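Local atomic coordinates of geranyltranstransferase (Legionella pneumophila subsp. pneumophila, PDB entry 3LOM), a protein that probably catalyses the magnesium-dependent condensation of prenyl diphosphates with isopentenyl diphosphate, giving farnesyl and possibly geranylgeranyl diphosphate. Residues P36-A41 and I117-G122; K212-T217 and M278-L283; V272-A277 and E293-L298. All coordinates share one frame; numbering follows the deposited sequence.

Contact 1: residues P36-A41 and I117-G122; sequences PQIRSA and ILVGDG
Ile38 and Ala41, one helical turn apart on the helix that starts at Pro36, both rest on the same methyl group, CG2 of Val119. Ile38 comes first along the chain and makes the broader contact. Both of its branches reach that methyl. With CG1 anti to the carbonyl carbon (chi1 -61°), the longer branch carries CD1 to Val119, where it lies 3.8 Å from CG2 of that valine. The same CD1 also meets the start of the Leu118 side chain, 4.1 Å from Leu118 CB, and there the two side chains run roughly at right angles. The shorter branch of Ile38 also reaches the valine, with Ile38 CG2 4.1 Å from Val119 CG2. The Ile38 and Val119 side chains slide past each other in opposite directions. Backbone takes part as well: the carbonyl oxygen Ile38 O sits 3.8 Å from Val119 CG2, so the methyl is packed against main chain as well as side chains. Farther on, Ala41 points its CB at the partner helix and stops 3.7 Å from Val119 CG2. No hydrogen bond joins the two segments, and all four touching residues are buried. Backbones come nearest at Ile38 CA and Val119 CA, 6.2 Å apart, while the short helix axes pass 9.8 Å apart at a signed crossing angle of -73°. Residues 36-41 of helix 36-46 therefore run steeply across residues 117-122 of helix 113-135, and Gln37 adds a polar tie to Thr115. Val119 also packs on Ile88 of helix 69-91. The second subunit joins in, Ile38 packing on its Ser165 and Leu118 on its Met95, so this helix crossing borders the dimer interface, where Asp121 bonds to His89 of the second subunit.

Contact 2: residues K212-T217 and M278-L283; sequences KSALRT and MDSLRL
Ser280 reaches across to helix 209-236 and is gripped between Ala214 and Thr217. Start at its CB, which lies 3.8 Å from Ala214 O. From there OG stands anti to the serine's own backbone N (chi1 -169°), a torsion that sends the hydroxyl on to the helix. At the tip, Ser280 OG donates a short hydrogen bond of 2.6 Å to Ala214 O. It arrives in the carbonyl plane, on a lone pair, with a C=O...O angle of 127°. Beside that bond OG leans on the threonine, 3.5 Å from Thr217 CB, with the methyl CG2 a little farther off. Thr217 offers carbon here because its own hydroxyl is turned back into the helix, bonding to Ser213 O, which also accepts from Thr217 N. The serine backbone joins in: Ser280 O lies 3.4 Å from Ala214 CB, and the two segments are close here, with Ala214 CA and Ser280 CA 5.4 Å apart. Beyond the segments, Leu281 packs on Tyr218 and Leu215 on Phe284. The hydroxyl-to-carbonyl bond ties residues 278-283, which continue from helix 263-279, to helix 209-236 within the all-helical isoprenoid synthase fold.

Contact 3: residues V272-A277 and E293-L298; sequences VHYQIA and ELTKQL
Tyr274 and the turn from Thr295 to Leu298 make up the tight part of this contact. The tyrosine lies along that turn, its ring meeting the partner backbone obliquely. Near the root of the ring, CD1 of Tyr274 touches the methyl CG2 of Thr295 at 3.7 Å, and one atom farther along, Tyr274 CE1 lies 3.6 Å from Thr295 O. The methyl is available because Thr295 CG2 stands anti to its backbone N, while the hydroxyl turns aside to Tyr218 and Leu291 O. At the far end, Tyr274 OH comes within 3.4 Å of Leu298 CB. The same phenol oxygen is 3.0 Å from Leu298 O, yet the two are not hydrogen-bonded to each other; Gln229 serves both, its OE1 pairing with the phenol and its NE2 with the carbonyl. Helices 263-279 and 289-303 follow one another in the chain, and here both are held to helix 209-236 of the isoprenoid synthase fold. Gln229 directly precedes a DDxxD-type sequence, which in relatives binds magnesium. Toward Ala277 the packing relaxes: its CB points at the partner but stays 4.7 Å from Thr295 CG2. On the outer side, Gln275 and Lys296 are exposed and point away from the opposite helix.

Overall arrangement
From the N terminus, contact 1 comes first: 36-41 meets 117-122, closing a loop of 75 residues that includes helices 53-64 and 69-91. Contact 2 opens later, at 212-217. Before its partner 278-283 arrives, contact 3 has begun at 272-277, closing last at 293-298, so contacts 2 and 3 cross. Both draw on helix 263-279, linking it and the residues at its C-terminal end to helix 209-236 and helix 289-303. Their centres are 12 Å apart and they touch where Met278 packs on Thr295 and Lys296 and Thr217 meets Ile276. Contact 1, 38 Å from contact 2 between centres, lies on the opposite side of the chain's centre from both, beside the second subunit.

Contact 1: residues P36-A41 and I117-G122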
loop_
_atom_site.group_PDB
_atom_site.type_symbol
_atom_site.label_atom_id
_atom_site.label_comp_id
_atom_site.label_asym_id
_atom_site.label_seq_id
_atom_site.Cartn_x
_atom_site.Cartn_y
_atom_site.Cartn_z
ATOM N N PRO A 36 -14.933 0.132 -13.624
ATOM C CA PRO A 36 -15.056 1.469 -14.223
ATOM C C PRO A 36 -15.028 2.625 -13.224
ATOM O O PRO A 36 -14.436 3.661 -13.536
ATOM C CB PRO A 36 -16.396 1.401 -14.966
ATOM C CG PRO A 36 -16.504 -0.040 -15.351
ATOM C CD PRO A 36 -15.956 -0.788 -14.163
ATOM N N GLN A 37 -15.637 2.444 -12.046
ATOM C CA GLN A 37 -15.547 3.421 -10.947
ATOM C C GLN A 37 -14.106 3.683 -10.545
ATOM O O GLN A 37 -13.729 4.824 -10.279
ATOM C CB GLN A 37 -16.300 2.947 -9.700
ATOM C CG GLN A 37 -17.737 3.378 -9.603
ATOM C CD GLN A 37 -17.904 4.823 -9.193
ATOM O OE1 GLN A 37 -17.659 5.198 -8.045
ATOM N NE2 GLN A 37 -18.348 5.644 -10.129
ATOM N N ILE A 38 -13.305 2.623 -10.489
ATOM C CA ILE A 38 -11.907 2.767 -10.090
ATOM C C ILE A 38 -11.115 3.564 -11.125
ATOM O O ILE A 38 -10.530 4.588 -10.767
ATOM C CB ILE A 38 -11.251 1.412 -9.712
ATOM C CG1 ILE A 38 -11.979 0.783 -8.513
ATOM C CG2 ILE A 38 -9.755 1.569 -9.415
ATOM C CD1 ILE A 38 -12.048 1.647 -7.248
ATOM N N ARG A 39 -11.135 3.147 -12.394
ATOM C CA ARG A 39 -10.377 3.881 -13.432
ATOM C C ARG A 39 -10.860 5.315 -13.637
ATOM O O ARG A 39 -10.057 6.205 -13.921
ATOM C CB ARG A 39 -10.245 3.119 -14.769
ATOM C CG ARG A 39 -11.521 2.840 -15.515
ATOM C CD ARG A 39 -11.772 1.353 -15.649
ATOM N NE ARG A 39 -11.596 0.859 -17.011
ATOM C CZ ARG A 39 -12.213 -0.212 -17.506
ATOM N NH1 ARG A 39 -13.055 -0.914 -16.756
ATOM N NH2 ARG A 39 -11.991 -0.586 -18.756
ATOM N N SER A 40 -12.153 5.550 -13.435
ATOM C CA SER A 40 -12.672 6.910 -13.477
ATOM C C SER A 40 -12.143 7.756 -12.314
ATOM O O SER A 40 -11.694 8.887 -12.518
ATOM C CB SER A 40 -14.201 6.920 -13.510
ATOM O OG SER A 40 -14.688 8.253 -13.524
ATOM N N ALA A 41 -12.196 7.216 -11.101
ATOM C CA ALA A 41 -11.756 7.973 -9.926
ATOM C C ALA A 41 -10.248 8.149 -9.841
ATOM O O ALA A 41 -9.774 9.221 -9.462
ATOM C CB ALA A 41 -12.302 7.378 -8.663
ATOM N N ILE A 117 -11.743 5.703 -0.567
ATOM C CA ILE A 117 -10.947 4.781 0.251
ATOM C C ILE A 117 -10.251 3.782 -0.664
ATOM O O ILE A 117 -9.032 3.614 -0.586
ATOM C CB ILE A 117 -11.789 4.024 1.316
ATOM C CG1 ILE A 117 -12.479 4.988 2.274
ATOM C CG2 ILE A 117 -10.919 3.047 2.125
ATOM C CD1 ILE A 117 -13.749 4.403 2.923
ATOM N N LEU A 118 -11.032 3.150 -1.542
ATOM C CA LEU A 118 -10.537 2.093 -2.415
ATOM C C LEU A 118 -9.497 2.558 -3.431
ATOM O O LEU A 118 -8.517 1.861 -3.678
ATOM C CB LEU A 118 -11.696 1.401 -3.137
ATOM C CG LEU A 118 -12.570 0.468 -2.295
ATOM C CD1 LEU A 118 -13.838 0.153 -3.049
ATOM C CD2 LEU A 118 -11.848 -0.812 -1.878
ATOM N N VAL A 119 -9.716 3.731 -4.012
ATOM C CA VAL A 119 -8.800 4.281 -5.002
ATOM C C VAL A 119 -7.475 4.626 -4.338
ATOM O O VAL A 119 -6.407 4.295 -4.879
ATOM C CB VAL A 119 -9.445 5.469 -5.784
ATOM C CG1 VAL A 119 -8.458 6.575 -6.111
ATOM C CG2 VAL A 119 -10.080 4.944 -7.049
ATOM N N GLY A 120 -7.557 5.248 -3.158
ATOM C CA GLY A 120 -6.392 5.447 -2.286
ATOM C C GLY A 120 -5.653 4.135 -2.055
ATOM O O GLY A 120 -4.458 4.034 -2.341
ATOM N N ASP A 121 -6.380 3.116 -1.594
ATOM C CA ASP A 121 -5.812 1.780 -1.383
ATOM C C ASP A 121 -5.114 1.227 -2.617
ATOM O O ASP A 121 -4.018 0.690 -2.513
ATOM C CB ASP A 121 -6.897 0.797 -0.943
ATOM C CG ASP A 121 -7.321 0.998 0.488
ATOM O OD1 ASP A 121 -6.756 1.887 1.163
ATOM O OD2 ASP A 121 -8.222 0.261 0.941
ATOM N N GLY A 122 -5.759 1.353 -3.781
ATOM C CA GLY A 122 -5.191 0.881 -5.045
ATOM C C GLY A 122 -3.993 1.675 -5.534
ATOM O O GLY A 122 -3.066 1.099 -6.108
#

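Contact 2: residues K212-T217 and M278-L283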
loop_
_atom_site.group_PDB
_atom_site.type_symbol
_atom_site.label_atom_id
_atom_site.label_comp_id
_atom_site.label_asym_id
_atom_site.label_seq_id
_atom_site.Cartn_x
_atom_site.Cartn_y
_atom_site.Cartn_z
ATOM N N LYS A 212 25.685 12.526 -1.326
ATOM C CA LYS A 212 24.593 12.005 -0.494
ATOM C C LYS A 212 24.148 12.995 0.575
ATOM O O LYS A 212 22.974 13.356 0.646
ATOM C CB LYS A 212 25.004 10.690 0.179
ATOM C CG LYS A 212 25.158 9.500 -0.765
ATOM C CD LYS A 212 25.527 8.243 0.010
ATOM C CE LYS A 212 25.728 7.059 -0.918
ATOM N NZ LYS A 212 26.046 5.811 -0.168
ATOM N N SER A 213 25.106 13.455 1.376
ATOM C CA SER A 213 24.858 14.412 2.454
ATOM C C SER A 213 24.351 15.777 1.976
ATOM O O SER A 213 23.623 16.456 2.703
ATOM C CB SER A 213 26.126 14.592 3.292
ATOM O OG SER A 213 26.146 15.863 3.917
ATOM N N ALA A 214 24.746 16.176 0.769
ATOM C CA ALA A 214 24.315 17.452 0.196
ATOM C C ALA A 214 22.849 17.417 -0.246
ATOM O O ALA A 214 22.136 18.417 -0.124
ATOM C CB ALA A 214 25.218 17.859 -0.965
ATOM N N LEU A 215 22.406 16.270 -0.757
ATOM C CA LEU A 215 21.009 16.101 -1.157
ATOM C C LEU A 215 20.124 16.003 0.085
ATOM O O LEU A 215 19.132 16.735 0.209
ATOM C CB LEU A 215 20.833 14.873 -2.060
ATOM C CG LEU A 215 21.418 14.941 -3.479
ATOM C CD1 LEU A 215 21.236 13.618 -4.194
ATOM C CD2 LEU A 215 20.808 16.076 -4.306
ATOM N N ARG A 216 20.529 15.125 1.004
ATOM C CA ARG A 216 19.873 14.919 2.300
ATOM C C ARG A 216 19.625 16.200 3.099
ATOM O O ARG A 216 18.565 16.356 3.704
ATOM C CB ARG A 216 20.656 13.899 3.134
ATOM C CG ARG A 216 20.460 12.474 2.654
ATOM C CD ARG A 216 21.565 11.535 3.095
ATOM N NE ARG A 216 21.333 10.185 2.581
ATOM C CZ ARG A 216 22.163 9.156 2.730
ATOM N NH1 ARG A 216 23.310 9.300 3.381
ATOM N NH2 ARG A 216 21.842 7.974 2.217
ATOM N N THR A 217 20.592 17.115 3.075
ATOM C CA THR A 217 20.448 18.417 3.731
ATOM C C THR A 217 19.411 19.285 3.008
ATOM O O THR A 217 18.521 19.850 3.656
ATOM C CB THR A 217 21.809 19.147 3.854
ATOM O OG1 THR A 217 22.736 18.302 4.541
ATOM C CG2 THR A 217 21.675 20.461 4.625
ATOM N N MET A 278 19.657 26.438 -0.171
ATOM C CA MET A 278 20.415 27.027 -1.293
ATOM C C MET A 278 21.894 26.643 -1.274
ATOM O O MET A 278 22.440 26.166 -2.274
ATOM C CB MET A 278 20.324 28.556 -1.263
ATOM C CG MET A 278 18.964 29.141 -1.553
ATOM S SD MET A 278 18.418 28.877 -3.238
ATOM C CE MET A 278 17.099 30.079 -3.284
ATOM N N ASP A 279 22.521 26.841 -0.115
ATOM C CA ASP A 279 23.958 26.636 0.084
ATOM C C ASP A 279 24.404 25.179 0.013
ATOM O O ASP A 279 25.594 24.896 -0.147
ATOM C CB ASP A 279 24.388 27.240 1.425
ATOM C CG ASP A 279 24.428 28.763 1.403
ATOM O OD1 ASP A 279 23.595 29.397 0.713
ATOM O OD2 ASP A 279 25.301 29.331 2.091
ATOM N N SER A 280 23.445 24.264 0.126
ATOM C CA SER A 280 23.713 22.826 0.121
ATOM C C SER A 280 24.057 22.279 -1.268
ATOM O O SER A 280 24.617 21.186 -1.390
ATOM C CB SER A 280 22.503 22.075 0.694
ATOM O OG SER A 280 22.804 20.714 0.934
ATOM N N LEU A 281 23.729 23.047 -2.304
ATOM C CA LEU A 281 23.858 22.593 -3.689
ATOM C C LEU A 281 25.072 23.194 -4.399
ATOM O O LEU A 281 25.289 22.951 -5.591
ATOM C CB LEU A 281 22.585 22.932 -4.470
ATOM C CG LEU A 281 21.256 22.658 -3.764
ATOM C CD1 LEU A 281 20.215 23.667 -4.210
ATOM C CD2 LEU A 281 20.784 21.214 -3.970
ATOM N N ARG A 282 25.866 23.963 -3.653
ATOM C CA ARG A 282 27.024 24.674 -4.203
ATOM C C ARG A 282 28.180 23.748 -4.592
ATOM O O ARG A 282 29.103 24.166 -5.292
ATOM C CB ARG A 282 27.497 25.755 -3.233
ATOM C CG ARG A 282 26.459 26.833 -2.979
ATOM C CD ARG A 282 26.916 27.780 -1.894
ATOM N NE ARG A 282 27.880 28.763 -2.379
ATOM C CZ ARG A 282 28.520 29.631 -1.602
ATOM N NH1 ARG A 282 28.309 29.639 -0.291
ATOM N NH2 ARG A 282 29.377 30.492 -2.136
ATOM N N LEU A 283 28.113 22.496 -4.142
ATOM C CA LEU A 283 29.009 21.438 -4.600
ATOM C C LEU A 283 28.782 21.147 -6.090
ATOM O O LEU A 283 29.727 20.848 -6.821
ATOM C CB LEU A 283 28.785 20.166 -3.774
ATOM C CG LEU A 283 29.984 19.307 -3.346
ATOM C CD1 LEU A 283 29.594 18.394 -2.188
ATOM C CD2 LEU A 283 30.595 18.494 -4.490
#

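Contact 3: residues V272-A277 and E293-L298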
loop_
_atom_site.group_PDB
_atom_site.type_symbol
_atom_site.label_atom_id
_atom_site.label_comp_id
_atom_site.label_asym_id
_atom_site.label_seq_id
_atom_site.Cartn_x
_atom_site.Cartn_y
_atom_site.Cartn_z
ATOM N N VAL A 272 16.107 31.526 6.840
ATOM C CA VAL A 272 17.303 30.785 7.254
ATOM C C VAL A 272 17.301 29.379 6.662
ATOM O O VAL A 272 18.317 28.936 6.125
ATOM C CB VAL A 272 17.481 30.718 8.808
ATOM C CG1 VAL A 272 18.789 30.034 9.172
ATOM C CG2 VAL A 272 17.465 32.099 9.426
ATOM N N HIS A 273 16.157 28.700 6.731
ATOM C CA HIS A 273 16.060 27.318 6.243
ATOM C C HIS A 273 16.191 27.184 4.721
ATOM O O HIS A 273 16.798 26.219 4.233
ATOM C CB HIS A 273 14.804 26.628 6.774
ATOM C CG HIS A 273 14.946 26.140 8.180
ATOM N ND1 HIS A 273 15.719 25.047 8.512
ATOM C CD2 HIS A 273 14.432 26.603 9.343
ATOM C CE1 HIS A 273 15.677 24.860 9.818
ATOM N NE2 HIS A 273 14.897 25.786 10.346
ATOM N N TYR A 274 15.645 28.161 3.989
ATOM C CA TYR A 274 15.839 28.250 2.536
ATOM C C TYR A 274 17.284 28.558 2.168
ATOM O O TYR A 274 17.803 28.006 1.201
ATOM C CB TYR A 274 14.909 29.292 1.903
ATOM C CG TYR A 274 13.627 28.706 1.353
ATOM C CD1 TYR A 274 13.651 27.787 0.305
ATOM C CD2 TYR A 274 12.387 29.074 1.876
ATOM C CE1 TYR A 274 12.477 27.242 -0.201
ATOM C CE2 TYR A 274 11.209 28.535 1.378
ATOM C CZ TYR A 274 11.261 27.620 0.339
ATOM O OH TYR A 274 10.102 27.077 -0.156
ATOM N N GLN A 275 17.918 29.435 2.951
ATOM C CA GLN A 275 19.321 29.810 2.763
ATOM C C GLN A 275 20.234 28.596 2.921
ATOM O O GLN A 275 21.143 28.396 2.112
ATOM C CB GLN A 275 19.711 30.920 3.748
ATOM C CG GLN A 275 20.982 31.697 3.403
ATOM C CD GLN A 275 22.247 31.094 4.004
ATOM O OE1 GLN A 275 23.329 31.208 3.426
ATOM N NE2 GLN A 275 22.115 30.450 5.165
ATOM N N ILE A 276 19.972 27.789 3.954
ATOM C CA ILE A 276 20.709 26.546 4.194
ATOM C C ILE A 276 20.481 25.579 3.029
ATOM O O ILE A 276 21.420 24.915 2.570
ATOM C CB ILE A 276 20.336 25.897 5.578
ATOM C CG1 ILE A 276 20.664 26.830 6.760
ATOM C CG2 ILE A 276 21.012 24.534 5.779
ATOM C CD1 ILE A 276 22.115 27.332 6.842
ATOM N N ALA A 277 19.239 25.531 2.539
ATOM C CA ALA A 277 18.883 24.705 1.381
ATOM C C ALA A 277 19.624 25.126 0.100
ATOM O O ALA A 277 20.166 24.268 -0.605
ATOM C CB ALA A 277 17.370 24.696 1.168
ATOM N N GLU A 293 16.782 27.843 -8.986
ATOM C CA GLU A 293 15.714 28.717 -9.479
ATOM C C GLU A 293 14.342 28.238 -8.996
ATOM O O GLU A 293 13.492 29.055 -8.639
ATOM C CB GLU A 293 15.752 28.816 -11.011
ATOM C CG GLU A 293 15.304 30.172 -11.575
ATOM C CD GLU A 293 13.789 30.364 -11.578
ATOM O OE1 GLU A 293 13.061 29.417 -11.950
ATOM O OE2 GLU A 293 13.328 31.469 -11.210
ATOM N N LEU A 294 14.139 26.919 -8.978
ATOM C CA LEU A 294 12.917 26.336 -8.420
ATOM C C LEU A 294 12.785 26.629 -6.923
ATOM O O LEU A 294 11.705 26.992 -6.450
ATOM C CB LEU A 294 12.851 24.824 -8.675
ATOM C CG LEU A 294 11.620 24.120 -8.086
ATOM C CD1 LEU A 294 10.345 24.526 -8.813
ATOM C CD2 LEU A 294 11.785 22.607 -8.064
ATOM N N THR A 295 13.896 26.481 -6.199
ATOM C CA THR A 295 13.969 26.771 -4.768
ATOM C C THR A 295 13.616 28.231 -4.498
ATOM O O THR A 295 12.855 28.532 -3.575
ATOM C CB THR A 295 15.371 26.452 -4.208
ATOM O OG1 THR A 295 15.771 25.142 -4.635
ATOM C CG2 THR A 295 15.384 26.510 -2.688
ATOM N N LYS A 296 14.146 29.124 -5.331
ATOM C CA LYS A 296 13.850 30.548 -5.226
ATOM C C LYS A 296 12.400 30.864 -5.591
ATOM O O LYS A 296 11.824 31.809 -5.053
ATOM C CB LYS A 296 14.828 31.372 -6.066
ATOM C CG LYS A 296 15.068 32.765 -5.512
ATOM C CD LYS A 296 16.546 33.116 -5.508
ATOM C CE LYS A 296 16.833 34.216 -4.495
ATOM N NZ LYS A 296 18.289 34.376 -4.237
ATOM N N GLN A 297 11.816 30.070 -6.489
ATOM C CA GLN A 297 10.386 30.168 -6.803
ATOM C C GLN A 297 9.534 29.713 -5.617
ATOM O O GLN A 297 8.525 30.344 -5.289
ATOM C CB GLN A 297 10.027 29.347 -8.047
ATOM C CG GLN A 297 10.310 30.027 -9.382
ATOM C CD GLN A 297 9.860 29.198 -10.582
ATOM O OE1 GLN A 297 9.256 28.131 -10.435
ATOM N NE2 GLN A 297 10.155 29.691 -11.780
ATOM N N LEU A 298 9.954 28.621 -4.978
ATOM C CA LEU A 298 9.269 28.083 -3.802
ATOM C C LEU A 298 9.402 28.994 -2.586
ATOM O O LEU A 298 8.502 29.046 -1.754
ATOM C CB LEU A 298 9.788 26.681 -3.471
ATOM C CG LEU A 298 9.422 25.552 -4.435
ATOM C CD1 LEU A 298 10.479 24.462 -4.391
ATOM C CD2 LEU A 298 8.046 24.984 -4.122
#